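Local coordinates for uncharacterized protein (Peptoclostridium difficile 630, PDB 4YCS) that is of unknown function but, as a PnrA-like putative lipoprotein fragment, probably belongs to the substrate-binding components of an ABC transporter, at residues S6-G18 and N40-F54. Residues are numbered along the deposited sequence; the frame is centred on the assembly and turned at random.
Sequences SKKSVSMILDIEG and NIDTNKVESDDSSTF
Asp15 OD1 lies 4.0 Å from CZ of Phe54, at the edge of the ring and near its plane, with the carboxylate turned 71° from the ring. Ser48 O also meets the edge, in plane, while one face has Ser51 CA 3.3 Å above its centre; Phe76 meets the ring as well. The Asp15 side chain leaves the strand with CG opposite the main-chain nitrogen, which carries the carboxylate to this edge, and its OD2 forms a salt bridge with Arg75, which also pairs with Glu17 OE1 and so spans both acids. Further back, the amide of Asn44 is engaged in its own plane: Ser11 OG donates to Asn44 OD1 over 3.0 Å, on a lone pair. At the start of the strands Lys7, extended beyond CG, runs obliquely across Asp42 and forms a salt bridge, Lys7 NZ to Asp42 OD2 2.8 Å, on the syn side and slightly out of the carboxylate plane. Apolar contact alternates between the faces: Ile13 CD1 comes 4.2 Å from Val46 CG1, the two side chains lying side by side, whereas Val10 CG2 meets Ile41 CD1 at 4.1 Å on the other face. Between these two layers the backbones form a parallel ladder from Asp42 N to Lys8 O through to Ile16 N to Ser48 O, weakened at Asn44 N to Val10 O; in the last bond the donor stands 52° out of the carbonyl plane. The axes of strands 8-15 and 41-48 approach to 4.5 Å and are inclined by 21°, as fits a twisted parallel pair. Helix 22-38 links them as a beta-alpha-beta crossover and packs on Val10, Met12 and Leu14; helix 54-62 covers Ser11 and Ile13 on the reverse face. Strand 41-48 is outermost in the parallel sheet, whose 2-1-3-4-5 order is consistent with a periplasmic-binding-protein-like domain.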
loop_
_atom_site.group_PDB
_atom_site.type_symbol
_atom_site.label_atom_id
_atom_site.label_comp_id
_atom_site.label_asym_id
_atom_site.label_seq_id
_atom_site.Cartn_x
_atom_site.Cartn_y
_atom_site.Cartn_z
ATOM N N SER A 6 -0.256 -18.395 -12.362
ATOM C CA SER A 6 -1.372 -17.382 -12.340
ATOM C C SER A 6 -0.891 -16.026 -11.746
ATOM O O SER A 6 -0.461 -15.959 -10.586
ATOM C CB SER A 6 -2.554 -17.924 -11.535
ATOM O OG SER A 6 -3.669 -17.062 -11.684
ATOM N N LYS A 7 -0.936 -14.960 -12.547
ATOM C CA LYS A 7 -0.400 -13.669 -12.116
ATOM C C LYS A 7 -1.155 -13.106 -10.902
ATOM O O LYS A 7 -2.326 -13.311 -10.722
ATOM C CB LYS A 7 -0.429 -12.640 -13.229
ATOM C CG LYS A 7 -1.850 -12.183 -13.573
ATOM C CD LYS A 7 -1.841 -11.156 -14.702
ATOM C CE LYS A 7 -3.256 -10.645 -14.955
ATOM N NZ LYS A 7 -3.307 -9.787 -16.163
ATOM N N LYS A 8 -0.431 -12.417 -10.061
ATOM C CA LYS A 8 -0.997 -11.735 -8.935
ATOM C C LYS A 8 -0.886 -10.297 -9.262
ATOM O O LYS A 8 -0.202 -9.957 -10.218
ATOM C CB LYS A 8 -0.235 -12.140 -7.684
ATOM C CG LYS A 8 -0.530 -13.593 -7.362
ATOM C CD LYS A 8 -0.584 -13.893 -5.896
ATOM C CE LYS A 8 -0.813 -15.372 -5.717
ATOM N NZ LYS A 8 -0.904 -15.700 -4.275
ATOM N N SER A 9 -1.601 -9.446 -8.530
ATOM C CA SER A 9 -1.614 -8.017 -8.807
ATOM C C SER A 9 -1.512 -7.224 -7.484
ATOM O O SER A 9 -2.048 -7.655 -6.465
ATOM C CB SER A 9 -2.858 -7.586 -9.603
ATOM O OG SER A 9 -4.033 -7.947 -8.897
ATOM N N VAL A 10 -0.836 -6.077 -7.570
ATOM C CA VAL A 10 -0.587 -5.164 -6.423
ATOM C C VAL A 10 -0.932 -3.754 -6.860
ATOM O O VAL A 10 -0.577 -3.319 -7.952
ATOM C CB VAL A 10 0.897 -5.251 -5.976
ATOM C CG1 VAL A 10 1.184 -4.304 -4.815
ATOM C CG2 VAL A 10 1.226 -6.649 -5.557
ATOM N N SER A 11 -1.671 -3.030 -6.039
ATOM C CA SER A 11 -1.982 -1.637 -6.306
ATOM C C SER A 11 -1.407 -0.790 -5.176
ATOM O O SER A 11 -1.451 -1.199 -4.029
ATOM C CB SER A 11 -3.492 -1.413 -6.344
ATOM O OG SER A 11 -3.734 -0.048 -6.676
HETATM N N MSE A 12 -0.871 0.367 -5.522
HETATM C CA MSE A 12 -0.286 1.288 -4.576
HETATM C C MSE A 12 -0.992 2.622 -4.683
HETATM O O MSE A 12 -1.147 3.144 -5.779
HETATM C CB MSE A 12 1.220 1.444 -4.862
HETATM C CG MSE A 12 1.922 2.345 -3.875
HETATM SE SE MSE A 12 3.885 2.295 -4.111
HETATM C CE MSE A 12 4.354 0.724 -3.037
ATOM N N ILE A 13 -1.447 3.142 -3.553
ATOM C CA ILE A 13 -2.123 4.458 -3.477
ATOM C C ILE A 13 -1.184 5.419 -2.684
ATOM O O ILE A 13 -0.712 5.095 -1.603
ATOM C CB ILE A 13 -3.567 4.371 -2.921
ATOM C CG1 ILE A 13 -4.210 5.755 -2.845
ATOM C CG2 ILE A 13 -3.618 3.734 -1.553
ATOM C CD1 ILE A 13 -5.709 5.717 -2.688
ATOM N N LEU A 14 -0.897 6.568 -3.272
ATOM C CA LEU A 14 0.021 7.563 -2.690
ATOM C C LEU A 14 -0.603 8.944 -2.453
ATOM O O LEU A 14 -1.442 9.402 -3.201
ATOM C CB LEU A 14 1.224 7.741 -3.600
ATOM C CG LEU A 14 1.909 6.422 -3.945
ATOM C CD1 LEU A 14 1.543 6.029 -5.362
ATOM C CD2 LEU A 14 3.411 6.509 -3.780
ATOM N N ASP A 15 -0.178 9.563 -1.358
ATOM C CA ASP A 15 -0.585 10.914 -0.968
ATOM C C ASP A 15 0.437 11.851 -1.601
ATOM O O ASP A 15 1.617 11.808 -1.254
ATOM C CB ASP A 15 -0.528 10.987 0.549
ATOM C CG ASP A 15 -0.878 12.376 1.117
ATOM O OD1 ASP A 15 -1.262 13.287 0.339
ATOM O OD2 ASP A 15 -0.793 12.505 2.373
ATOM N N ILE A 16 -0.003 12.659 -2.563
ATOM C CA ILE A 16 0.902 13.581 -3.280
ATOM C C ILE A 16 0.670 15.079 -2.992
ATOM O O ILE A 16 1.106 15.918 -3.766
ATOM C CB ILE A 16 0.890 13.349 -4.804
ATOM C CG1 ILE A 16 -0.504 13.584 -5.424
ATOM C CG2 ILE A 16 1.462 11.971 -5.083
ATOM C CD1 ILE A 16 -0.490 13.673 -6.944
ATOM N N GLU A 17 -0.007 15.409 -1.890
ATOM C CA GLU A 17 -0.146 16.814 -1.476
ATOM C C GLU A 17 1.180 17.344 -0.925
ATOM O O GLU A 17 1.768 16.763 -0.008
ATOM C CB GLU A 17 -1.240 16.987 -0.426
ATOM C CG GLU A 17 -1.495 18.450 -0.063
ATOM C CD GLU A 17 -2.804 18.670 0.672
ATOM O OE1 GLU A 17 -3.107 17.895 1.589
ATOM O OE2 GLU A 17 -3.525 19.628 0.338
ATOM N N GLY A 18 1.652 18.448 -1.488
ATOM C CA GLY A 18 2.911 19.025 -1.072
ATOM C C GLY A 18 4.087 18.259 -1.630
ATOM O O GLY A 18 3.961 17.563 -2.627
ATOM N N ASN A 40 5.987 -12.594 -10.803
ATOM C CA ASN A 40 5.019 -12.433 -11.870
ATOM C C ASN A 40 3.837 -11.616 -11.358
ATOM O O ASN A 40 2.777 -12.175 -10.932
ATOM C CB ASN A 40 4.571 -13.813 -12.371
ATOM C CG ASN A 40 3.508 -13.719 -13.449
ATOM O OD1 ASN A 40 3.376 -12.681 -14.119
ATOM N ND2 ASN A 40 2.706 -14.785 -13.586
ATOM N N ILE A 41 3.998 -10.292 -11.347
ATOM C CA ILE A 41 2.947 -9.481 -10.826
ATOM C C ILE A 41 2.623 -8.311 -11.730
ATOM O O ILE A 41 3.520 -7.709 -12.349
ATOM C CB ILE A 41 3.190 -8.984 -9.361
ATOM C CG1 ILE A 41 4.439 -8.155 -9.247
ATOM C CG2 ILE A 41 3.248 -10.156 -8.406
ATOM C CD1 ILE A 41 4.471 -7.274 -8.001
ATOM N N ASP A 42 1.332 -8.004 -11.800
ATOM C CA ASP A 42 0.847 -6.764 -12.395
ATOM C C ASP A 42 0.892 -5.651 -11.368
ATOM O O ASP A 42 0.614 -5.933 -10.211
ATOM C CB ASP A 42 -0.600 -6.936 -12.857
ATOM C CG ASP A 42 -0.702 -7.811 -14.118
ATOM O OD1 ASP A 42 0.354 -8.298 -14.566
ATOM O OD2 ASP A 42 -1.842 -7.977 -14.646
ATOM N N THR A 43 1.126 -4.406 -11.772
ATOM C CA THR A 43 1.059 -3.290 -10.827
ATOM C C THR A 43 0.174 -2.176 -11.326
ATOM O O THR A 43 -0.064 -2.035 -12.547
ATOM C CB THR A 43 2.488 -2.714 -10.520
ATOM O OG1 THR A 43 3.057 -2.149 -11.690
ATOM C CG2 THR A 43 3.390 -3.853 -9.999
ATOM N N ASN A 44 -0.277 -1.368 -10.369
ATOM C CA ASN A 44 -1.113 -0.235 -10.619
ATOM C C ASN A 44 -0.802 0.812 -9.538
ATOM O O ASN A 44 -0.423 0.445 -8.405
ATOM C CB ASN A 44 -2.568 -0.742 -10.564
ATOM C CG ASN A 44 -3.605 0.355 -10.595
ATOM O OD1 ASN A 44 -4.162 0.756 -9.544
ATOM N ND2 ASN A 44 -3.921 0.819 -11.793
ATOM N N LYS A 45 -0.912 2.080 -9.865
ATOM C CA LYS A 45 -0.823 3.123 -8.856
ATOM C C LYS A 45 -1.935 4.132 -8.959
ATOM O O LYS A 45 -2.445 4.392 -10.039
ATOM C CB LYS A 45 0.521 3.824 -8.922
ATOM C CG LYS A 45 0.623 4.908 -9.989
ATOM C CD LYS A 45 1.770 5.854 -9.642
ATOM C CE LYS A 45 2.285 6.581 -10.865
ATOM N NZ LYS A 45 3.573 7.229 -10.533
ATOM N N VAL A 46 -2.325 4.667 -7.814
ATOM C CA VAL A 46 -3.289 5.744 -7.699
ATOM C C VAL A 46 -2.620 6.859 -6.893
ATOM O O VAL A 46 -1.971 6.571 -5.896
ATOM C CB VAL A 46 -4.584 5.250 -7.005
ATOM C CG1 VAL A 46 -5.609 6.372 -6.798
ATOM C CG2 VAL A 46 -5.187 4.151 -7.849
ATOM N N GLU A 47 -2.720 8.095 -7.377
ATOM C CA GLU A 47 -2.159 9.276 -6.690
ATOM C C GLU A 47 -3.254 10.301 -6.381
ATOM O O GLU A 47 -4.117 10.567 -7.206
ATOM C CB GLU A 47 -1.110 9.920 -7.561
ATOM C CG GLU A 47 0.152 9.101 -7.675
ATOM C CD GLU A 47 1.058 9.619 -8.764
ATOM O OE1 GLU A 47 0.742 9.389 -9.947
ATOM O OE2 GLU A 47 2.082 10.248 -8.443
ATOM N N SER A 48 -3.231 10.873 -5.191
ATOM C CA SER A 48 -4.246 11.878 -4.819
ATOM C C SER A 48 -3.710 12.903 -3.811
ATOM O O SER A 48 -3.060 12.531 -2.842
ATOM C CB SER A 48 -5.483 11.173 -4.246
ATOM O OG SER A 48 -6.432 12.109 -3.751
ATOM N N ASP A 49 -3.999 14.187 -4.044
ATOM C CA ASP A 49 -3.724 15.233 -3.048
ATOM C C ASP A 49 -4.940 15.538 -2.151
ATOM O O ASP A 49 -4.802 16.258 -1.159
ATOM C CB ASP A 49 -3.167 16.523 -3.708
ATOM C CG ASP A 49 -4.031 17.037 -4.862
ATOM O OD1 ASP A 49 -5.228 16.690 -4.937
ATOM O OD2 ASP A 49 -3.503 17.795 -5.703
ATOM N N ASP A 50 -6.098 14.951 -2.480
ATOM C CA ASP A 50 -7.375 15.195 -1.796
ATOM C C ASP A 50 -7.766 14.077 -0.794
ATOM O O ASP A 50 -8.452 13.128 -1.150
ATOM C CB ASP A 50 -8.464 15.373 -2.866
ATOM C CG ASP A 50 -9.797 15.824 -2.293
ATOM O OD1 ASP A 50 -9.896 16.007 -1.072
ATOM O OD2 ASP A 50 -10.759 15.985 -3.071
ATOM N N SER A 51 -7.389 14.244 0.476
ATOM C CA SER A 51 -7.617 13.220 1.514
ATOM C C SER A 51 -9.072 12.861 1.721
ATOM O O SER A 51 -9.367 11.787 2.237
ATOM C CB SER A 51 -7.008 13.620 2.870
ATOM O OG SER A 51 -7.808 14.587 3.528
ATOM N N SER A 52 -9.983 13.749 1.343
ATOM C CA SER A 52 -11.407 13.450 1.461
ATOM C C SER A 52 -11.877 12.277 0.589
ATOM O O SER A 52 -12.913 11.707 0.864
ATOM C CB SER A 52 -12.233 14.682 1.084
ATOM O OG SER A 52 -12.272 14.815 -0.326
ATOM N N THR A 53 -11.140 11.953 -0.471
ATOM C CA THR A 53 -11.543 10.898 -1.399
ATOM C C THR A 53 -10.795 9.565 -1.151
ATOM O O THR A 53 -11.036 8.588 -1.865
ATOM C CB THR A 53 -11.289 11.332 -2.858
ATOM O OG1 THR A 53 -9.875 11.397 -3.105
ATOM C CG2 THR A 53 -11.941 12.706 -3.143
ATOM N N PHE A 54 -9.896 9.558 -0.161
ATOM C CA PHE A 54 -9.042 8.419 0.158
ATOM C C PHE A 54 -9.850 7.143 0.427
ATOM O O PHE A 54 -9.549 6.129 -0.159
ATOM C CB PHE A 54 -8.096 8.711 1.340
ATOM C CG PHE A 54 -6.922 9.648 1.019
ATOM C CD1 PHE A 54 -6.680 10.126 -0.254
ATOM C CD2 PHE A 54 -6.040 10.007 2.022
ATOM C CE1 PHE A 54 -5.608 10.966 -0.510
ATOM C CE2 PHE A 54 -4.970 10.842 1.769
ATOM C CZ PHE A 54 -4.761 11.330 0.504
#